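Local coordinates for protein D-galactonate dehydratase family member SEN1436 (Salmonella enterica subsp. enterica serovar Enteritidis, PDB 3TW9) that dehydrates D-gluconate to 2-dehydro-3-deoxy-D-gluconate with low activity in vitro, as a magnesium-dependent member of the mandelate racemase/muconate lactonizing enzyme family, at residues Pro210-Pro221 against Ser428-Gly437. Residues are numbered along the deposited sequence; the frame is centred on the assembly and turned at random.
Sequences PRSKTPGIYFDP and SWTMARTPDG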
ATOM      1  N   PRO C 210     -24.197  15.283 -42.129  1.00 26.18           N
ATOM      2  CA  PRO C 210     -25.492  15.182 -42.824  1.00 22.66           C
ATOM      3  C   PRO C 210     -26.205  16.558 -42.963  1.00 30.58           C
ATOM      4  O   PRO C 210     -25.815  17.557 -42.338  1.00 25.42           O
ATOM      5  CB  PRO C 210     -26.329  14.304 -41.885  1.00 29.59           C
ATOM      6  CG  PRO C 210     -25.367  13.551 -41.075  1.00 28.45           C
ATOM      7  CD  PRO C 210     -24.124  14.364 -40.979  1.00 23.54           C
ATOM      8  N   ARG C 211     -27.277  16.582 -43.742  1.00 27.14           N
ATOM      9  CA  ARG C 211     -27.967  17.847 -44.090  1.00 29.46           C
ATOM     10  C   ARG C 211     -28.716  18.537 -42.944  1.00 34.87           C
ATOM     11  O   ARG C 211     -29.174  19.671 -43.078  1.00 33.53           O
ATOM     12  CB  ARG C 211     -28.909  17.589 -45.259  1.00 28.69           C
ATOM     13  CG  ARG C 211     -29.999  16.546 -44.961  1.00 31.49           C
ATOM     14  CD  ARG C 211     -30.489  15.928 -46.249  1.00 30.22           C
ATOM     15  NE  ARG C 211     -31.673  15.090 -46.063  1.00 35.03           N
ATOM     16  CZ  ARG C 211     -32.321  14.463 -47.050  1.00 23.71           C
ATOM     17  NH1 ARG C 211     -33.398  13.740 -46.769  1.00 30.73           N
ATOM     18  NH2 ARG C 211     -31.913  14.570 -48.314  1.00 29.41           N
ATOM     19  N   SER C 212     -28.855  17.860 -41.813  1.00 30.96           N
ATOM     20  CA  SER C 212     -29.286  18.523 -40.588  1.00 28.78           C
ATOM     21  C   SER C 212     -28.422  17.977 -39.457  1.00 38.25           C
ATOM     22  O   SER C 212     -27.818  16.919 -39.601  1.00 40.24           O
ATOM     23  CB  SER C 212     -30.787  18.318 -40.315  1.00 39.95           C
ATOM     24  OG  SER C 212     -31.037  17.082 -39.654  1.00 49.24           O
ATOM     25  N   LYS C 213     -28.329  18.710 -38.358  1.00 35.10           N
ATOM     26  CA  LYS C 213     -27.416  18.346 -37.274  1.00 39.03           C
ATOM     27  C   LYS C 213     -28.113  18.437 -35.946  1.00 36.14           C
ATOM     28  O   LYS C 213     -28.767  19.424 -35.662  1.00 29.77           O
ATOM     29  CB  LYS C 213     -26.181  19.255 -37.262  1.00 36.66           C
ATOM     30  CG  LYS C 213     -25.125  18.922 -38.337  1.00 45.30           C
ATOM     31  CD  LYS C 213     -24.056  20.011 -38.473  1.00 57.11           C
ATOM     32  CE  LYS C 213     -22.951  19.871 -37.433  1.00 48.18           C
ATOM     33  NZ  LYS C 213     -21.890  20.922 -37.555  1.00 44.50           N
ATOM     34  N   THR C 214     -27.979  17.397 -35.128  1.00 26.40           N
ATOM     35  CA  THR C 214     -28.493  17.442 -33.779  1.00 19.07           C
ATOM     36  C   THR C 214     -27.494  18.259 -32.972  1.00 23.15           C
ATOM     37  O   THR C 214     -26.285  18.115 -33.185  1.00 22.86           O
ATOM     38  CB  THR C 214     -28.713  16.004 -33.237  1.00 23.11           C
ATOM     39  OG1 THR C 214     -29.743  15.354 -34.002  1.00 27.08           O
ATOM     40  CG2 THR C 214     -29.102  15.983 -31.757  1.00 28.28           C
ATOM     41  N   PRO C 215     -27.979  19.185 -32.107  1.00 27.25           N
ATOM     42  CA  PRO C 215     -26.999  20.059 -31.421  1.00 27.91           C
ATOM     43  C   PRO C 215     -25.935  19.284 -30.638  1.00 30.68           C
ATOM     44  O   PRO C 215     -26.208  18.222 -30.045  1.00 27.00           O
ATOM     45  CB  PRO C 215     -27.857  20.873 -30.455  1.00 26.71           C
ATOM     46  CG  PRO C 215     -29.200  20.938 -31.133  1.00 38.13           C
ATOM     47  CD  PRO C 215     -29.366  19.579 -31.794  1.00 34.63           C
ATOM     48  N   GLY C 216     -24.720  19.807 -30.684  1.00 28.15           N
ATOM     49  CA  GLY C 216     -23.624  19.278 -29.906  1.00 30.80           C
ATOM     50  C   GLY C 216     -22.336  19.928 -30.338  1.00 30.78           C
ATOM     51  O   GLY C 216     -22.320  20.737 -31.278  1.00 26.02           O
ATOM     52  N   ILE C 217     -21.250  19.563 -29.656  1.00 25.44           N
ATOM     53  CA  ILE C 217     -19.944  20.032 -30.048  1.00 25.79           C
ATOM     54  C   ILE C 217     -19.320  18.997 -30.969  1.00 28.98           C
ATOM     55  O   ILE C 217     -18.868  17.922 -30.513  1.00 28.34           O
ATOM     56  CB  ILE C 217     -19.004  20.322 -28.839  1.00 31.46           C
ATOM     57  CG1 ILE C 217     -19.723  21.106 -27.718  1.00 41.85           C
ATOM     58  CG2 ILE C 217     -17.753  21.029 -29.321  1.00 28.06           C
ATOM     59  CD1 ILE C 217     -20.308  22.466 -28.113  1.00 37.71           C
ATOM     60  N   TYR C 218     -19.263  19.348 -32.253  1.00 25.44           N
ATOM     61  CA  TYR C 218     -18.837  18.409 -33.284  1.00 25.68           C
ATOM     62  C   TYR C 218     -17.338  18.229 -33.344  1.00 27.34           C
ATOM     63  O   TYR C 218     -16.576  19.183 -33.170  1.00 29.17           O
ATOM     64  CB  TYR C 218     -19.436  18.762 -34.651  1.00 29.32           C
ATOM     65  CG  TYR C 218     -20.852  18.267 -34.749  1.00 25.15           C
ATOM     66  CD1 TYR C 218     -21.869  18.879 -34.024  1.00 22.87           C
ATOM     67  CD2 TYR C 218     -21.174  17.163 -35.550  1.00 19.99           C
ATOM     68  CE1 TYR C 218     -23.192  18.403 -34.070  1.00 25.98           C
ATOM     69  CE2 TYR C 218     -22.489  16.679 -35.610  1.00 19.43           C
ATOM     70  CZ  TYR C 218     -23.495  17.323 -34.871  1.00 21.20           C
ATOM     71  OH  TYR C 218     -24.799  16.857 -34.914  1.00 26.79           O
ATOM     72  N   PHE C 219     -16.917  16.985 -33.560  1.00 26.66           N
ATOM     73  CA  PHE C 219     -15.501  16.663 -33.615  1.00 23.69           C
ATOM     74  C   PHE C 219     -15.280  15.553 -34.618  1.00 31.99           C
ATOM     75  O   PHE C 219     -16.079  14.625 -34.694  1.00 32.51           O
ATOM     76  CB  PHE C 219     -15.045  16.215 -32.221  1.00 29.95           C
ATOM     77  CG  PHE C 219     -13.599  15.813 -32.138  1.00 49.65           C
ATOM     78  CD1 PHE C 219     -12.583  16.777 -32.242  1.00 53.68           C
ATOM     79  CD2 PHE C 219     -13.249  14.479 -31.915  1.00 43.34           C
ATOM     80  CE1 PHE C 219     -11.244  16.431 -32.150  1.00 33.73           C
ATOM     81  CE2 PHE C 219     -11.900  14.112 -31.815  1.00 41.09           C
ATOM     82  CZ  PHE C 219     -10.906  15.091 -31.921  1.00 46.18           C
ATOM     83  N   ASP C 220     -14.191  15.643 -35.373  1.00 22.13           N
ATOM     84  CA  ASP C 220     -13.848  14.623 -36.351  1.00 24.70           C
ATOM     85  C   ASP C 220     -12.658  13.814 -35.847  1.00 22.68           C
ATOM     86  O   ASP C 220     -11.510  14.269 -35.945  1.00 22.09           O
ATOM     87  CB  ASP C 220     -13.513  15.254 -37.699  1.00 24.00           C
ATOM     88  CG  ASP C 220     -13.342  14.222 -38.802  1.00 25.89           C
ATOM     89  OD1 ASP C 220     -12.877  13.093 -38.549  1.00 27.19           O
ATOM     90  OD2 ASP C 220     -13.667  14.532 -39.952  1.00 34.32           O
ATOM     91  N   PRO C 221     -12.922  12.596 -35.328  1.00 26.21           N
ATOM     92  CA  PRO C 221     -11.851  11.809 -34.701  1.00 22.23           C
ATOM     93  C   PRO C 221     -10.797  11.320 -35.685  1.00 22.06           C
ATOM     94  O   PRO C 221      -9.644  11.137 -35.303  1.00 26.53           O
ATOM     95  CB  PRO C 221     -12.601  10.614 -34.088  1.00 28.34           C
ATOM     96  CG  PRO C 221     -13.874  10.515 -34.870  1.00 25.91           C
ATOM     97  CD  PRO C 221     -14.227  11.913 -35.265  1.00 26.25           C
ATOM     98  N   SER C 428     -21.433  22.342 -21.770  1.00 31.11           N
ATOM     99  CA  SER C 428     -21.690  22.139 -23.185  1.00 29.26           C
ATOM    100  C   SER C 428     -20.755  21.087 -23.767  1.00 29.70           C
ATOM    101  O   SER C 428     -21.159  20.345 -24.680  1.00 27.93           O
ATOM    102  CB  SER C 428     -21.508  23.446 -23.957  1.00 40.07           C
ATOM    103  OG  SER C 428     -22.498  24.378 -23.573  1.00 55.58           O
ATOM    104  N   TRP C 429     -19.517  21.025 -23.255  1.00 25.86           N
ATOM    105  CA  TRP C 429     -18.472  20.242 -23.943  1.00 27.37           C
ATOM    106  C   TRP C 429     -18.722  18.746 -23.851  1.00 24.68           C
ATOM    107  O   TRP C 429     -18.203  17.987 -24.669  1.00 26.37           O
ATOM    108  CB  TRP C 429     -17.052  20.552 -23.427  1.00 24.67           C
ATOM    109  CG  TRP C 429     -16.803  20.111 -21.999  1.00 27.30           C
ATOM    110  CD1 TRP C 429     -17.103  20.818 -20.871  1.00 23.91           C
ATOM    111  CD2 TRP C 429     -16.204  18.866 -21.553  1.00 22.41           C
ATOM    112  NE1 TRP C 429     -16.719  20.098 -19.745  1.00 25.72           N
ATOM    113  CE2 TRP C 429     -16.172  18.902 -20.139  1.00 25.57           C
ATOM    114  CE3 TRP C 429     -15.700  17.728 -22.215  1.00 28.92           C
ATOM    115  CZ2 TRP C 429     -15.649  17.852 -19.373  1.00 28.49           C
ATOM    116  CZ3 TRP C 429     -15.185  16.669 -21.442  1.00 25.46           C
ATOM    117  CH2 TRP C 429     -15.170  16.747 -20.043  1.00 27.15           C
ATOM    118  N   THR C 430     -19.503  18.318 -22.862  1.00 26.04           N
ATOM    119  CA  THR C 430     -19.765  16.880 -22.712  1.00 25.81           C
ATOM    120  C   THR C 430     -20.763  16.325 -23.726  1.00 32.59           C
ATOM    121  O   THR C 430     -20.962  15.114 -23.780  1.00 28.60           O
ATOM    122  CB  THR C 430     -20.214  16.530 -21.305  1.00 19.77           C
ATOM    123  OG1 THR C 430     -21.300  17.389 -20.945  1.00 24.63           O
ATOM    124  CG2 THR C 430     -19.030  16.698 -20.286  1.00 19.42           C
ATOM    125  N   MET C 431     -21.382  17.208 -24.519  1.00 25.71           N
ATOM    126  CA  MET C 431     -22.296  16.800 -25.588  1.00 27.47           C
ATOM    127  C   MET C 431     -21.454  16.796 -26.849  1.00 28.34           C
ATOM    128  O   MET C 431     -21.535  17.712 -27.674  1.00 31.85           O
ATOM    129  CB  MET C 431     -23.501  17.755 -25.731  1.00 26.71           C
ATOM    130  CG  MET C 431     -24.498  17.395 -26.898  1.00 29.45           C
ATOM    131  SD  MET C 431     -25.305  15.799 -26.655  1.00 33.40           S
ATOM    132  CE  MET C 431     -26.407  16.333 -25.393  1.00 32.26           C
ATOM    133  N   ALA C 432     -20.606  15.774 -26.952  1.00 25.76           N
ATOM    134  CA  ALA C 432     -19.668  15.638 -28.055  1.00 22.95           C
ATOM    135  C   ALA C 432     -20.321  14.788 -29.109  1.00 21.21           C
ATOM    136  O   ALA C 432     -20.963  13.789 -28.784  1.00 26.76           O
ATOM    137  CB  ALA C 432     -18.388  14.992 -27.566  1.00 23.32           C
ATOM    138  N   ARG C 433     -20.214  15.202 -30.368  1.00 24.46           N
ATOM    139  CA  ARG C 433     -20.775  14.419 -31.475  1.00 19.93           C
ATOM    140  C   ARG C 433     -19.773  14.264 -32.623  1.00 26.90           C
ATOM    141  O   ARG C 433     -19.031  15.183 -32.937  1.00 25.70           O
ATOM    142  CB  ARG C 433     -22.112  15.009 -31.971  1.00 21.97           C
ATOM    143  CG  ARG C 433     -23.249  14.905 -30.952  1.00 22.04           C
ATOM    144  CD  ARG C 433     -24.609  15.339 -31.527  1.00 29.34           C
ATOM    145  NE  ARG C 433     -25.659  15.368 -30.498  1.00 26.74           N
ATOM    146  CZ  ARG C 433     -26.355  14.307 -30.088  1.00 25.47           C
ATOM    147  NH1 ARG C 433     -26.146  13.090 -30.599  1.00 28.64           N
ATOM    148  NH2 ARG C 433     -27.283  14.460 -29.152  1.00 23.13           N
ATOM    149  N   THR C 434     -19.756  13.094 -33.263  1.00 23.69           N
ATOM    150  CA  THR C 434     -18.911  12.874 -34.437  1.00 20.79           C
ATOM    151  C   THR C 434     -19.612  13.475 -35.663  1.00 20.75           C
ATOM    152  O   THR C 434     -20.771  13.899 -35.532  1.00 24.05           O
ATOM    153  CB  THR C 434     -18.630  11.359 -34.650  1.00 22.39           C
ATOM    154  OG1 THR C 434     -19.854  10.641 -34.780  1.00 23.85           O
ATOM    155  CG2 THR C 434     -17.836  10.794 -33.456  1.00 27.72           C
ATOM    156  N   PRO C 435     -18.941  13.539 -36.829  1.00 25.81           N
ATOM    157  CA  PRO C 435     -19.574  14.237 -37.954  1.00 25.07           C
ATOM    158  C   PRO C 435     -20.995  13.825 -38.331  1.00 28.09           C
ATOM    159  O   PRO C 435     -21.794  14.714 -38.679  1.00 23.87           O
ATOM    160  CB  PRO C 435     -18.592  13.995 -39.093  1.00 24.77           C
ATOM    161  CG  PRO C 435     -17.278  14.074 -38.378  1.00 30.51           C
ATOM    162  CD  PRO C 435     -17.535  13.211 -37.173  1.00 27.14           C
ATOM    163  N   ASP C 436     -21.340  12.537 -38.194  1.00 21.62           N
ATOM    164  CA  ASP C 436     -22.697  12.108 -38.559  1.00 20.45           C
ATOM    165  C   ASP C 436     -23.760  12.417 -37.480  1.00 23.63           C
ATOM    166  O   ASP C 436     -24.946  12.164 -37.691  1.00 22.93           O
ATOM    167  CB  ASP C 436     -22.717  10.633 -38.987  1.00 20.64           C
ATOM    168  CG  ASP C 436     -22.443   9.672 -37.824  1.00 25.71           C
ATOM    169  OD1 ASP C 436     -22.122  10.127 -36.691  1.00 25.80           O
ATOM    170  OD2 ASP C 436     -22.557   8.442 -38.051  1.00 22.80           O
ATOM    171  N   GLY C 437     -23.332  12.961 -36.341  1.00 22.42           N
ATOM    172  CA  GLY C 437     -24.256  13.279 -35.258  1.00 20.53           C
ATOM    173  C   GLY C 437     -24.305  12.282 -34.120  1.00 17.76           C
ATOM    174  O   GLY C 437     -25.127  12.430 -33.203  1.00 20.04           O
TER
HETATM  175  O   HOH W   1     -27.995  17.444 -28.181  1.00 33.65           O
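Arg433 turns CG away from its own carbonyl carbon (chi1 -67°) and then runs extended to NE, sending CD and NE to Pro215 O; Tyr218 CG is likewise anti to its carbonyl carbon (chi1 -80°), which swings the ring under Arg433 CB. Strand pairing of the two residues sets that CB 4.0 Å from the centroid of the Tyr218 ring, 11° off its normal, a CH-pi contact; Lys213 CE covers the opposite face. Arg433 NE donates to Pro215 O (2.9 Å), which lies near the guanidinium plane, although the donor stands above the plane of that carbonyl. One water bridges Pro215 O and Arg433 NH2, while Arg433 NH1 reaches Gly437 O and Thr214 CG2 rests on one guanidinium face, 3.5 Å from NH2. Tyr218 OH in turn donates to Thr214 O (2.6 Å), in the carbonyl plane.

Beneath these side chains, strands 217-218 and 432-433 pair in parallel: Ile217 straddles Ala432, its N bonding to Met431 O (2.7 Å) and its O to Arg433 N, and Arg433 O accepts from Phe219 N. Strand 439-440 completes this small mixed sheet, which joins the C-terminal tail to the residues leading into helix 221-239. Trp429 lies about 4 Å, side chain to side chain, from His250, a proton donor/acceptor by similarity, so the tail is probably held beside the active site. With all three guanidinium nitrogens bonded to carbonyls or water, Arg433 probably disperses its charge over neutral acceptors, while hydrogen bonds and apolar contact together hold it against the backbone at Thr214 and Pro215.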